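Local structure of putative glucarate dehydratase (Pseudomonas fluorescens, 4IT1) at residues Gln80-Ser85 with Gln103-Ala108; Ser85-Leu90 with Asn96-Ile101; Glu118-Ser123 with Arg424-Val429; Ala125-Ser130 with Val294-Glu299; Ala139-Gln144 with Gly320-Thr325. The protein probably catalyses the magnesium-dependent dehydration of D-glucarate to 5-dehydro-4-deoxy-D-glucarate, as a member of the mandelate racemase/muconate lactonizing enzyme family. All coordinates share one frame; numbering follows the deposited sequence.

How the contacts relate
From the N terminus, helix 74-87 runs into a turn and pairs with helix 95-107. Contact 2 closes the short loop between them and nests inside the loop closed by contact 1, with S85 common to both. Contact 3 opens next, in the loop at 118-123, and closes only at 424-429; contacts 4 and 5 fall inside this long loop. Those two cross: their first segments lie at the start of helix 128-148 (125-130) and further along it (139-144), and their second segments, 294-299 and 320-325, follow in order. Contacts 1 and 2 pair two helices of the N-terminal domain, contacts 4 and 5 join it to the (beta/alpha)7-beta barrel, and contact 3 brings in the C-terminal tail.

Contact 1: Gln80-Ser85 with Gln103-Ala108; sequences QQQVQS and QTTVAA
T105 presses its methyl CG2 against the neighbouring residues Q82 and V83, and this one methyl carries most of the packing between the two helices. CG2 lies 3.6 Å from Q82 CB and 3.8 Å from V83 CG2, while T105 CB is 4.0 Å from that same V83 methyl. The side chains of V83 and T105 cross obliquely. With chi1 at -53°, T105 holds CG2 anti to its backbone nitrogen and aims it at the facing helix, and this leaves OG1 on another side, where it is hydrogen-bonded to I101 O and to Q86 NE2. Threonine suits the place because it offers a methyl for packing and a hydroxyl that is satisfied at the margin of a buried contact. The beta-branched V83 is equally apt: its CG2 meets T105, and its other methyl, CG1, packs on I101 CG2. The solvent side is looser. Q82 touches T105 through CB; beyond CB this exposed side chain bends at chi2 (-107°), and none of its later atoms approaches T105 as closely. Beyond it, S85 OG donates to Q82 O at 3.2 Å from above the carbonyl plane, a local bond back onto the preceding helical turn. No hydrogen bond joins the two segments. Both belong to the N-terminal domain of the family: V83 also packs on F136 of helix 128-148, V106 and Q103 lean on V129 of that helix, and Q80 and Q84 lie against V30 of strand 25-36, so that helix 74-87 sits between the antiparallel sheet and the other helices.

Contact 2: Ser85-Leu90 with Asn96-Ile101; sequences SQLIGL and NQLRRI
L90 and I101 reach toward each other tip to tip, CD1 to CD1 at 3.6 Å, while the other methyl of L90, CD2, rests 3.7 Å from Q97 NE2, the two side chains crossing at about a right angle. Deeper in, L87 CD2 meets L98 CD1 at 3.7 Å. On the exposed flank Q86 slides past I101 in the opposite direction, its CB 4.0 Å from I101 CG2. Branched side chains suit L90 and I101, since each sends two methyls to different partners. A second shell sets these groups. Q97 turns sharply at chi2 (89°), which lays its amide beside L90; there OE1 accepts from R100 NH1 at 3.1 Å, the donor standing well above the amide plane. Putting alanine at Q97 is likely to leave R100 NH1 without this mate and to open a gap beside L90 CD2. L90 itself is delivered by a type II beta turn from L87, in which G89 takes up a positive phi (80°) easily adopted by glycine. Backbone bonds from G89 and L90 to I25 tie that turn to the start of strand 25-36. The contact thus closes the hairpin of helices 74-87 and 95-107 in the N-terminal domain: V28 of that strand and F136 of helix 128-148 touch L87, Y133 and F136 touch L98, and N96 bonds to G158 and A360 of the second subunit.

Contact 3: Glu118-Ser123 with Arg424-Val429; sequences ELAPGS and RQRDDV
R426 and V429 are the residues of 424-429 that touch the loop 118-123, meeting A120 and L119. In sequence order R426 comes first. Its chain runs fully extended from CG, anti to the backbone nitrogen (chi1 171°), and carries the guanidinium past A120, whose CB lies obliquely 3.6 Å from NH1; a small methyl suits this place beside a flat, bulky group. D427 follows at the N-cap of helix 428-433, its OD1 accepting from R430 N. D428 grips R426 side-on: NE donates to OD1 at 2.8 Å and NH2 to OD2 at 3.0 Å, both on the syn side of the carboxylate, and OD2 is held by N42 as well. This paired bond fixes the rotation of the guanidinium. V429 then sets CG2 4.0 Å from L119 CD1, an apolar touch at the surface. Facing them, a type II turn from A120 to S123 is tightened by S123 N and by S123 OG, the latter 2.7 Å from A120 O. R426 NH2 also bonds a bound tartrate, probably from the crystallisation liquor, and the R426 side chain lies about 8 Å from that of K215, a predicted proton acceptor. An arginine steadied in this way is consistent with a role in receiving an acid substrate.

Contact 4: Ala125-Ser130 with Val294-Glu299; sequences ASKAVS and VTDFDE
K127 NZ donates to T295 OG1 at 2.7 Å, and the hydroxyl in turn donates a hydrogen bond to E299 OE2, also at 2.7 Å, so that one threonine links a lysine of the first segment to a glutamate of the second. T295 sets OG1 between its backbone nitrogen and carbonyl carbon, the crowded position (chi1 64°), and its N and OG1 reach OE2 from the same face of the carboxylate, T295 N at 2.6 Å. A water adds a second path: it accepts from K127 NZ at 2.6 Å, donates to D296 OD2 at 2.8 Å and bonds to S126 OG. With D296 OD2 4.2 Å from NZ, beyond salt-bridge range, and E299 near as well, the surroundings would probably favour a charged lysine. D296 is also the N-cap of helix 297-306, its OD1 taking E299 N in a nearly straight bond (172°). Packing is modest: the bent K127 chain crosses T295 at about a right angle, CE 3.6 Å from T295 CB. A valine in place of T295 would probably leave K127 without its direct acceptor and E299 OE2 with one donor fewer. Y318 of helix 316-319 touches both K127 and T295, and the T295 side chain lies about 5 Å from that of the magnesium ligand N291. The turn at S126 and K127, just ahead of helix 128-148, thus joins the N-terminal domain to the barrel loop after strand 288-290, while V129 packs that helix against helix 95-107.

Contact 5: Ala139-Gln144 with Gly320-Thr325; sequences AFLDLQ and GGLRDT
L141 and R323 come together because each sends CG away from its carbonyl carbon (chi1 -71° and -77°), after which R323 stays extended from CG to NE and lays its guanidinium beneath the leucine. L141 CD2 sits over one face of that group, 3.8 Å from NH2 and 4.1 Å from CZ, an apolar cover that leaves the in-plane N-H bonds clear of the methyl. The other branch, CD1, lies 4.2 Å from L322 CD1 as the two leucines slide past each other. The contact sets helix 128-148 of the N-terminal domain against the start of helix 322-334, one of the helices around the (beta/alpha)7-beta barrel of the enolase superfamily. G320 and G321 lead into that helix with positive phi, and a side chain on G320 would collide with D324 OD2. G321, at the N-cap, has its carbonyl oxygen gripped from opposite faces by T325 N and T325 OG1, the latter at 2.7 Å. E137, a turn before L141, accepts from L322 N and R323 N at the same helix start. Q144 OE1 is buried, 4.4 Å from R323 NH2 and with no hydrogen-bonding partner in the model, whereas its NE2 is held by P92 O. R323 also packs on L155 of the second subunit.

Contact 1: Gln80-Ser85 with Gln103-Ala108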
# COMPACT_ATOMS: atom_id res chain seq x y z
N GLN A 80 5.37 24.58 -1.50
CA GLN A 80 4.39 24.39 -2.57
C GLN A 80 4.77 25.23 -3.80
O GLN A 80 4.81 24.71 -4.92
CB GLN A 80 2.97 24.73 -2.08
CG GLN A 80 2.43 23.81 -0.99
CD GLN A 80 1.17 24.35 -0.33
OE1 GLN A 80 0.30 24.90 -1.01
NE2 GLN A 80 1.07 24.21 0.99
N GLN A 81 5.06 26.51 -3.58
CA GLN A 81 5.48 27.43 -4.64
C GLN A 81 6.72 26.93 -5.39
O GLN A 81 6.73 26.88 -6.62
CB GLN A 81 5.73 28.83 -4.08
CG GLN A 81 4.48 29.64 -3.78
CD GLN A 81 4.72 31.14 -3.83
OE1 GLN A 81 5.85 31.62 -3.70
NE2 GLN A 81 3.64 31.90 -4.03
N GLN A 82 7.76 26.56 -4.64
CA GLN A 82 8.99 25.99 -5.20
C GLN A 82 8.72 24.81 -6.14
O GLN A 82 9.29 24.73 -7.23
CB GLN A 82 9.92 25.54 -4.07
CG GLN A 82 10.66 26.66 -3.34
CD GLN A 82 12.13 26.72 -3.69
OE1 GLN A 82 12.98 26.77 -2.81
NE2 GLN A 82 12.44 26.73 -4.99
N VAL A 83 7.86 23.89 -5.70
CA VAL A 83 7.55 22.69 -6.47
C VAL A 83 6.66 23.01 -7.67
O VAL A 83 6.89 22.50 -8.77
CB VAL A 83 6.91 21.59 -5.59
CG1 VAL A 83 6.61 20.35 -6.42
CG2 VAL A 83 7.82 21.22 -4.43
N GLN A 84 5.66 23.88 -7.45
CA GLN A 84 4.74 24.34 -8.50
C GLN A 84 5.40 24.54 -9.87
O GLN A 84 4.94 23.99 -10.87
CB GLN A 84 4.04 25.63 -8.05
CG GLN A 84 3.46 26.48 -9.17
CD GLN A 84 3.05 27.86 -8.70
OE1 GLN A 84 3.89 28.66 -8.29
NE2 GLN A 84 1.76 28.15 -8.76
N SER A 85 6.49 25.31 -9.89
CA SER A 85 7.19 25.65 -11.13
C SER A 85 7.76 24.43 -11.86
O SER A 85 7.86 24.44 -13.09
CB SER A 85 8.31 26.66 -10.85
OG SER A 85 9.37 26.06 -10.12
N GLN A 103 11.26 15.59 -3.25
CA GLN A 103 12.43 15.26 -2.43
C GLN A 103 13.63 16.16 -2.74
O GLN A 103 14.30 16.63 -1.84
CB GLN A 103 12.81 13.78 -2.58
CG GLN A 103 11.81 12.82 -1.97
CD GLN A 103 11.99 11.38 -2.41
OE1 GLN A 103 11.67 10.45 -1.68
NE2 GLN A 103 12.50 11.19 -3.63
N THR A 104 13.89 16.39 -4.03
CA THR A 104 14.99 17.24 -4.47
C THR A 104 14.82 18.68 -3.98
O THR A 104 15.77 19.32 -3.53
CB THR A 104 15.12 17.22 -6.00
OG1 THR A 104 15.49 15.90 -6.41
CG2 THR A 104 16.19 18.19 -6.50
N THR A 105 13.59 19.16 -4.06
CA THR A 105 13.23 20.50 -3.64
C THR A 105 13.42 20.70 -2.13
O THR A 105 14.03 21.68 -1.69
CB THR A 105 11.79 20.83 -4.05
OG1 THR A 105 11.65 20.60 -5.46
CG2 THR A 105 11.44 22.28 -3.74
N VAL A 106 12.91 19.75 -1.33
CA VAL A 106 13.05 19.79 0.13
C VAL A 106 14.51 19.70 0.56
O VAL A 106 14.92 20.37 1.51
CB VAL A 106 12.20 18.70 0.81
CG1 VAL A 106 12.58 18.54 2.28
CG2 VAL A 106 10.72 19.02 0.69
N ALA A 107 15.29 18.87 -0.14
CA ALA A 107 16.73 18.74 0.11
C ALA A 107 17.47 20.08 -0.06
O ALA A 107 18.49 20.31 0.59
CB ALA A 107 17.33 17.68 -0.79
N ALA A 108 16.94 20.94 -0.92
CA ALA A 108 17.51 22.26 -1.18
C ALA A 108 16.82 23.34 -0.34
O ALA A 108 16.59 24.46 -0.81
CB ALA A 108 17.42 22.59 -2.66

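Contact 2: Ser85-Leu90 with Asn96-Ile101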
# COMPACT_ATOMS: atom_id res chain seq x y z
N SER A 85 6.49 25.31 -9.89
CA SER A 85 7.19 25.65 -11.13
C SER A 85 7.76 24.43 -11.86
O SER A 85 7.86 24.44 -13.09
CB SER A 85 8.31 26.66 -10.85
OG SER A 85 9.37 26.06 -10.12
N GLN A 86 8.12 23.40 -11.11
CA GLN A 86 8.73 22.20 -11.70
C GLN A 86 7.73 21.27 -12.40
O GLN A 86 8.12 20.41 -13.20
CB GLN A 86 9.52 21.43 -10.64
CG GLN A 86 10.95 21.92 -10.49
CD GLN A 86 11.51 21.72 -9.08
OE1 GLN A 86 12.51 21.03 -8.90
NE2 GLN A 86 10.86 22.33 -8.09
N LEU A 87 6.44 21.48 -12.13
CA LEU A 87 5.37 20.55 -12.55
C LEU A 87 4.95 20.63 -14.03
O LEU A 87 4.57 19.61 -14.61
CB LEU A 87 4.14 20.73 -11.65
CG LEU A 87 4.35 20.55 -10.14
CD1 LEU A 87 3.04 20.77 -9.38
CD2 LEU A 87 4.93 19.18 -9.81
N ILE A 88 5.00 21.83 -14.60
CA ILE A 88 4.59 22.08 -16.00
C ILE A 88 5.22 21.10 -16.99
O ILE A 88 6.43 20.87 -16.97
CB ILE A 88 4.86 23.55 -16.40
CG1 ILE A 88 3.61 24.41 -16.15
CG2 ILE A 88 5.27 23.68 -17.87
CD1 ILE A 88 3.37 24.80 -14.71
N GLY A 89 4.38 20.51 -17.84
CA GLY A 89 4.84 19.63 -18.92
C GLY A 89 5.18 18.20 -18.52
O GLY A 89 5.94 17.52 -19.21
N LEU A 90 4.60 17.74 -17.41
CA LEU A 90 4.88 16.40 -16.90
C LEU A 90 3.63 15.53 -16.84
O LEU A 90 2.52 16.04 -16.64
CB LEU A 90 5.51 16.47 -15.51
CG LEU A 90 6.97 16.89 -15.38
CD1 LEU A 90 7.25 17.26 -13.93
CD2 LEU A 90 7.93 15.81 -15.86
N ASN A 96 5.57 8.82 -9.24
CA ASN A 96 6.93 8.53 -8.79
C ASN A 96 7.93 9.63 -9.17
O ASN A 96 8.86 9.92 -8.41
CB ASN A 96 7.39 7.16 -9.29
CG ASN A 96 6.72 6.01 -8.56
OD1 ASN A 96 6.21 6.18 -7.45
ND2 ASN A 96 6.69 4.84 -9.19
N GLN A 97 7.74 10.22 -10.35
CA GLN A 97 8.46 11.42 -10.77
C GLN A 97 8.14 12.56 -9.79
O GLN A 97 9.05 13.16 -9.23
CB GLN A 97 8.07 11.82 -12.20
CG GLN A 97 8.65 13.13 -12.71
CD GLN A 97 10.00 12.96 -13.38
OE1 GLN A 97 11.03 12.86 -12.72
NE2 GLN A 97 9.99 12.92 -14.71
N LEU A 98 6.85 12.82 -9.59
CA LEU A 98 6.40 13.85 -8.64
C LEU A 98 7.03 13.72 -7.24
O LEU A 98 7.34 14.73 -6.61
CB LEU A 98 4.87 13.87 -8.51
CG LEU A 98 4.30 14.75 -7.38
CD1 LEU A 98 4.55 16.23 -7.64
CD2 LEU A 98 2.83 14.51 -7.12
N ARG A 99 7.22 12.48 -6.78
CA ARG A 99 7.87 12.23 -5.49
C ARG A 99 9.35 12.62 -5.52
O ARG A 99 9.82 13.33 -4.63
CB ARG A 99 7.70 10.76 -5.05
CG ARG A 99 8.16 10.48 -3.63
CD ARG A 99 7.79 9.08 -3.15
NE ARG A 99 6.43 9.02 -2.59
CZ ARG A 99 6.10 9.38 -1.35
NH1 ARG A 99 7.01 9.85 -0.51
NH2 ARG A 99 4.84 9.28 -0.95
N ARG A 100 10.08 12.16 -6.55
CA ARG A 100 11.50 12.47 -6.68
C ARG A 100 11.76 13.98 -6.75
O ARG A 100 12.76 14.47 -6.24
CB ARG A 100 12.12 11.78 -7.89
CG ARG A 100 12.51 10.33 -7.65
CD ARG A 100 13.26 9.77 -8.85
NE ARG A 100 12.64 10.18 -10.11
CZ ARG A 100 11.91 9.40 -10.90
NH1 ARG A 100 11.39 9.89 -12.01
NH2 ARG A 100 11.70 8.12 -10.60
N ILE A 101 10.83 14.69 -7.39
CA ILE A 101 10.87 16.14 -7.50
C ILE A 101 10.70 16.83 -6.14
O ILE A 101 11.50 17.70 -5.78
CB ILE A 101 9.85 16.65 -8.55
CG1 ILE A 101 10.36 16.35 -9.96
CG2 ILE A 101 9.56 18.14 -8.40
CD1 ILE A 101 9.32 16.50 -11.04

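Contact 3: Glu118-Ser123 with Arg424-Val429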
# COMPACT_ATOMS: atom_id res chain seq x y z
N GLU A 118 6.50 23.09 16.94
CA GLU A 118 5.81 22.23 15.99
C GLU A 118 4.70 21.45 16.70
O GLU A 118 4.88 20.28 17.07
CB GLU A 118 6.80 21.29 15.32
CG GLU A 118 7.84 21.98 14.45
CD GLU A 118 8.94 21.05 13.97
OE1 GLU A 118 9.08 19.93 14.53
OE2 GLU A 118 9.67 21.43 13.03
N LEU A 119 3.55 22.10 16.89
CA LEU A 119 2.50 21.60 17.77
C LEU A 119 1.22 21.19 17.04
O LEU A 119 0.40 20.45 17.59
CB LEU A 119 2.19 22.64 18.84
CG LEU A 119 3.36 22.99 19.77
CD1 LEU A 119 3.13 24.33 20.45
CD2 LEU A 119 3.57 21.89 20.81
N ALA A 120 1.04 21.68 15.82
CA ALA A 120 -0.16 21.42 15.04
C ALA A 120 0.05 20.23 14.09
O ALA A 120 1.18 19.96 13.69
CB ALA A 120 -0.56 22.67 14.27
N PRO A 121 -1.04 19.52 13.74
CA PRO A 121 -0.99 18.44 12.76
C PRO A 121 -0.17 18.80 11.53
O PRO A 121 -0.42 19.83 10.89
CB PRO A 121 -2.47 18.26 12.37
CG PRO A 121 -3.22 18.67 13.59
CD PRO A 121 -2.34 19.55 14.44
N GLY A 122 0.83 17.98 11.21
CA GLY A 122 1.66 18.17 10.01
C GLY A 122 2.81 19.19 10.11
O GLY A 122 3.54 19.38 9.14
N SER A 123 2.99 19.82 11.27
CA SER A 123 3.99 20.89 11.39
C SER A 123 5.46 20.45 11.48
O SER A 123 6.36 21.27 11.30
CB SER A 123 3.65 21.80 12.58
OG SER A 123 3.68 21.06 13.79
N ARG A 424 0.62 34.72 9.21
CA ARG A 424 1.40 33.98 8.21
C ARG A 424 1.81 32.58 8.70
O ARG A 424 2.23 31.73 7.90
CB ARG A 424 2.61 34.79 7.74
CG ARG A 424 2.28 36.05 6.95
CD ARG A 424 1.49 35.73 5.68
NE ARG A 424 1.02 36.93 5.00
CZ ARG A 424 -0.10 37.60 5.30
NH1 ARG A 424 -0.89 37.19 6.29
NH2 ARG A 424 -0.43 38.68 4.60
N GLN A 425 1.69 32.38 10.01
CA GLN A 425 1.91 31.09 10.66
C GLN A 425 1.01 31.00 11.88
O GLN A 425 0.95 31.94 12.67
CB GLN A 425 3.36 30.93 11.09
CG GLN A 425 4.25 30.30 10.04
CD GLN A 425 5.49 29.66 10.65
OE1 GLN A 425 6.59 30.21 10.59
NE2 GLN A 425 5.30 28.48 11.26
N ARG A 426 0.32 29.88 12.04
CA ARG A 426 -0.57 29.69 13.19
C ARG A 426 0.21 29.68 14.51
O ARG A 426 1.30 29.11 14.57
CB ARG A 426 -1.34 28.38 13.02
CG ARG A 426 -2.14 27.94 14.24
CD ARG A 426 -2.71 26.57 13.97
NE ARG A 426 -3.49 26.05 15.08
CZ ARG A 426 -4.04 24.84 15.10
NH1 ARG A 426 -3.89 24.02 14.06
NH2 ARG A 426 -4.74 24.45 16.15
N ASP A 427 -0.37 30.30 15.54
CA ASP A 427 0.22 30.33 16.87
C ASP A 427 -0.82 30.42 17.97
O ASP A 427 -1.09 31.50 18.50
CB ASP A 427 1.21 31.48 17.01
CG ASP A 427 2.24 31.24 18.13
OD1 ASP A 427 1.91 30.58 19.15
OD2 ASP A 427 3.38 31.72 17.98
N ASP A 428 -1.37 29.27 18.36
CA ASP A 428 -2.34 29.24 19.44
C ASP A 428 -1.72 29.70 20.76
O ASP A 428 -2.43 30.17 21.66
CB ASP A 428 -2.92 27.83 19.60
CG ASP A 428 -3.60 27.31 18.33
OD1 ASP A 428 -3.31 27.82 17.22
OD2 ASP A 428 -4.40 26.36 18.46
N VAL A 429 -0.40 29.56 20.87
CA VAL A 429 0.31 29.89 22.11
C VAL A 429 0.44 31.41 22.26
O VAL A 429 0.06 31.95 23.30
CB VAL A 429 1.71 29.23 22.19
CG1 VAL A 429 2.32 29.47 23.57
CG2 VAL A 429 1.63 27.74 21.91

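Contact 4: Ala125-Ser130 with Val294-Glu299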
# COMPACT_ATOMS: atom_id res chain seq x y z
N ALA A 125 9.19 19.14 10.92
CA ALA A 125 10.12 19.32 9.79
C ALA A 125 10.26 18.07 8.94
O ALA A 125 10.43 18.16 7.73
CB ALA A 125 11.49 19.77 10.28
N SER A 126 10.23 16.90 9.58
CA SER A 126 10.29 15.63 8.88
C SER A 126 9.13 15.42 7.89
O SER A 126 9.24 14.64 6.95
CB SER A 126 10.32 14.48 9.89
OG SER A 126 9.21 14.59 10.77
N LYS A 127 8.02 16.13 8.11
CA LYS A 127 6.82 16.00 7.26
C LYS A 127 6.91 16.76 5.94
O LYS A 127 5.96 16.72 5.15
CB LYS A 127 5.58 16.48 8.01
CG LYS A 127 5.32 15.83 9.35
CD LYS A 127 4.34 14.68 9.24
CE LYS A 127 3.90 14.23 10.63
NZ LYS A 127 5.04 13.70 11.44
N ALA A 128 8.02 17.45 5.71
CA ALA A 128 8.17 18.35 4.56
C ALA A 128 7.85 17.66 3.22
O ALA A 128 6.97 18.11 2.48
CB ALA A 128 9.57 18.96 4.53
N VAL A 129 8.58 16.59 2.93
CA VAL A 129 8.36 15.82 1.71
C VAL A 129 6.90 15.31 1.64
O VAL A 129 6.24 15.46 0.61
CB VAL A 129 9.38 14.67 1.59
CG1 VAL A 129 9.03 13.72 0.45
CG2 VAL A 129 10.78 15.24 1.38
N SER A 130 6.40 14.76 2.74
CA SER A 130 5.06 14.16 2.79
C SER A 130 3.91 15.15 2.60
O SER A 130 2.97 14.85 1.87
CB SER A 130 4.87 13.35 4.06
OG SER A 130 5.62 12.17 3.98
N VAL A 294 1.96 8.42 16.38
CA VAL A 294 2.10 7.67 15.14
C VAL A 294 1.59 8.57 14.02
O VAL A 294 0.39 8.62 13.75
CB VAL A 294 1.35 6.31 15.16
CG1 VAL A 294 1.45 5.61 13.82
CG2 VAL A 294 1.92 5.40 16.24
N THR A 295 2.52 9.29 13.40
CA THR A 295 2.19 10.27 12.36
C THR A 295 2.97 10.00 11.08
O THR A 295 2.78 10.71 10.10
CB THR A 295 2.47 11.72 12.81
OG1 THR A 295 3.88 11.90 13.05
CG2 THR A 295 1.69 12.06 14.07
N ASP A 296 3.84 8.99 11.09
CA ASP A 296 4.57 8.57 9.89
C ASP A 296 4.99 7.11 10.00
O ASP A 296 4.79 6.49 11.05
CB ASP A 296 5.77 9.49 9.58
CG ASP A 296 6.94 9.31 10.57
OD1 ASP A 296 7.28 8.16 10.95
OD2 ASP A 296 7.55 10.32 10.94
N PHE A 297 5.57 6.57 8.94
CA PHE A 297 5.84 5.14 8.87
C PHE A 297 6.88 4.63 9.87
O PHE A 297 6.79 3.50 10.35
CB PHE A 297 6.13 4.71 7.43
CG PHE A 297 4.91 4.74 6.55
CD1 PHE A 297 4.02 3.66 6.54
CD2 PHE A 297 4.64 5.84 5.74
CE1 PHE A 297 2.88 3.69 5.73
CE2 PHE A 297 3.51 5.87 4.93
CZ PHE A 297 2.63 4.79 4.93
N ASP A 298 7.86 5.47 10.20
CA ASP A 298 8.88 5.10 11.18
C ASP A 298 8.28 5.05 12.58
O ASP A 298 8.57 4.14 13.35
CB ASP A 298 10.06 6.07 11.14
CG ASP A 298 10.72 6.13 9.78
OD1 ASP A 298 11.06 5.06 9.23
OD2 ASP A 298 10.89 7.25 9.25
N GLU A 299 7.44 6.02 12.90
CA GLU A 299 6.71 6.03 14.16
C GLU A 299 5.81 4.80 14.30
O GLU A 299 5.67 4.24 15.40
CB GLU A 299 5.93 7.33 14.32
CG GLU A 299 6.83 8.56 14.47
CD GLU A 299 6.06 9.88 14.53
OE1 GLU A 299 6.71 10.95 14.54
OE2 GLU A 299 4.81 9.86 14.56
O HOH W 1 7.00 12.87 9.98

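Contact 5: Ala139-Gln144 with Gly320-Thr325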
# COMPACT_ATOMS: atom_id res chain seq x y z
N ALA A 139 -4.39 16.43 -6.29
CA ALA A 139 -4.73 17.13 -7.53
C ALA A 139 -4.40 16.31 -8.77
O ALA A 139 -5.18 16.29 -9.73
CB ALA A 139 -4.05 18.49 -7.57
N PHE A 140 -3.24 15.64 -8.76
CA PHE A 140 -2.85 14.71 -9.82
C PHE A 140 -3.85 13.57 -10.02
O PHE A 140 -4.08 13.13 -11.14
CB PHE A 140 -1.50 14.08 -9.48
CG PHE A 140 -0.31 14.82 -10.01
CD1 PHE A 140 -0.09 16.16 -9.67
CD2 PHE A 140 0.62 14.17 -10.81
CE1 PHE A 140 1.03 16.83 -10.14
CE2 PHE A 140 1.74 14.84 -11.29
CZ PHE A 140 1.95 16.16 -10.95
N LEU A 141 -4.43 13.08 -8.92
CA LEU A 141 -5.41 11.99 -8.99
C LEU A 141 -6.79 12.51 -9.37
O LEU A 141 -7.49 11.89 -10.17
CB LEU A 141 -5.46 11.20 -7.68
CG LEU A 141 -4.26 10.30 -7.37
CD1 LEU A 141 -4.31 9.82 -5.92
CD2 LEU A 141 -4.16 9.12 -8.32
N ASP A 142 -7.17 13.66 -8.79
CA ASP A 142 -8.40 14.34 -9.19
C ASP A 142 -8.37 14.65 -10.68
O ASP A 142 -9.41 14.61 -11.34
CB ASP A 142 -8.60 15.63 -8.40
CG ASP A 142 -9.93 16.30 -8.70
OD1 ASP A 142 -10.95 15.59 -8.80
OD2 ASP A 142 -9.96 17.55 -8.82
N LEU A 143 -7.18 14.95 -11.20
CA LEU A 143 -7.00 15.18 -12.62
C LEU A 143 -7.32 13.91 -13.40
O LEU A 143 -8.20 13.92 -14.27
CB LEU A 143 -5.56 15.61 -12.92
CG LEU A 143 -5.26 16.55 -14.10
CD1 LEU A 143 -4.06 16.03 -14.87
CD2 LEU A 143 -6.44 16.74 -15.04
N GLN A 144 -6.60 12.83 -13.08
CA GLN A 144 -6.79 11.52 -13.71
C GLN A 144 -8.26 11.12 -13.75
O GLN A 144 -8.74 10.61 -14.76
CB GLN A 144 -6.00 10.46 -12.95
CG GLN A 144 -4.49 10.60 -13.04
CD GLN A 144 -3.74 9.51 -12.28
OE1 GLN A 144 -4.27 8.42 -12.06
NE2 GLN A 144 -2.51 9.81 -11.88
N GLY A 320 1.15 11.64 3.44
CA GLY A 320 1.72 11.58 2.10
C GLY A 320 0.73 11.35 0.97
O GLY A 320 1.11 10.92 -0.11
N GLY A 321 -0.55 11.64 1.21
CA GLY A 321 -1.56 11.48 0.18
C GLY A 321 -2.47 10.26 0.32
O GLY A 321 -2.51 9.61 1.36
N LEU A 322 -3.18 9.96 -0.76
CA LEU A 322 -4.28 9.01 -0.70
C LEU A 322 -3.82 7.56 -0.78
O LEU A 322 -4.30 6.73 -0.02
CB LEU A 322 -5.33 9.32 -1.78
CG LEU A 322 -5.92 10.74 -1.75
CD1 LEU A 322 -6.93 10.92 -2.86
CD2 LEU A 322 -6.55 11.09 -0.41
N ARG A 323 -2.88 7.28 -1.67
CA ARG A 323 -2.34 5.94 -1.81
C ARG A 323 -1.50 5.51 -0.61
O ARG A 323 -1.52 4.34 -0.22
CB ARG A 323 -1.55 5.79 -3.11
CG ARG A 323 -2.45 5.66 -4.33
CD ARG A 323 -1.66 5.46 -5.62
NE ARG A 323 -2.56 5.49 -6.78
CZ ARG A 323 -2.18 5.52 -8.05
NH1 ARG A 323 -0.89 5.53 -8.37
NH2 ARG A 323 -3.09 5.54 -9.01
N ASP A 324 -0.79 6.47 -0.01
CA ASP A 324 -0.00 6.21 1.20
C ASP A 324 -0.91 5.90 2.37
O ASP A 324 -0.59 5.06 3.22
CB ASP A 324 0.91 7.41 1.52
CG ASP A 324 2.21 7.42 0.71
OD1 ASP A 324 2.46 6.47 -0.06
OD2 ASP A 324 2.98 8.39 0.86
N THR A 325 -2.05 6.59 2.42
CA THR A 325 -3.09 6.34 3.42
C THR A 325 -3.68 4.91 3.32
O THR A 325 -4.03 4.30 4.34
CB THR A 325 -4.20 7.40 3.32
OG1 THR A 325 -3.65 8.69 3.63
CG2 THR A 325 -5.31 7.12 4.29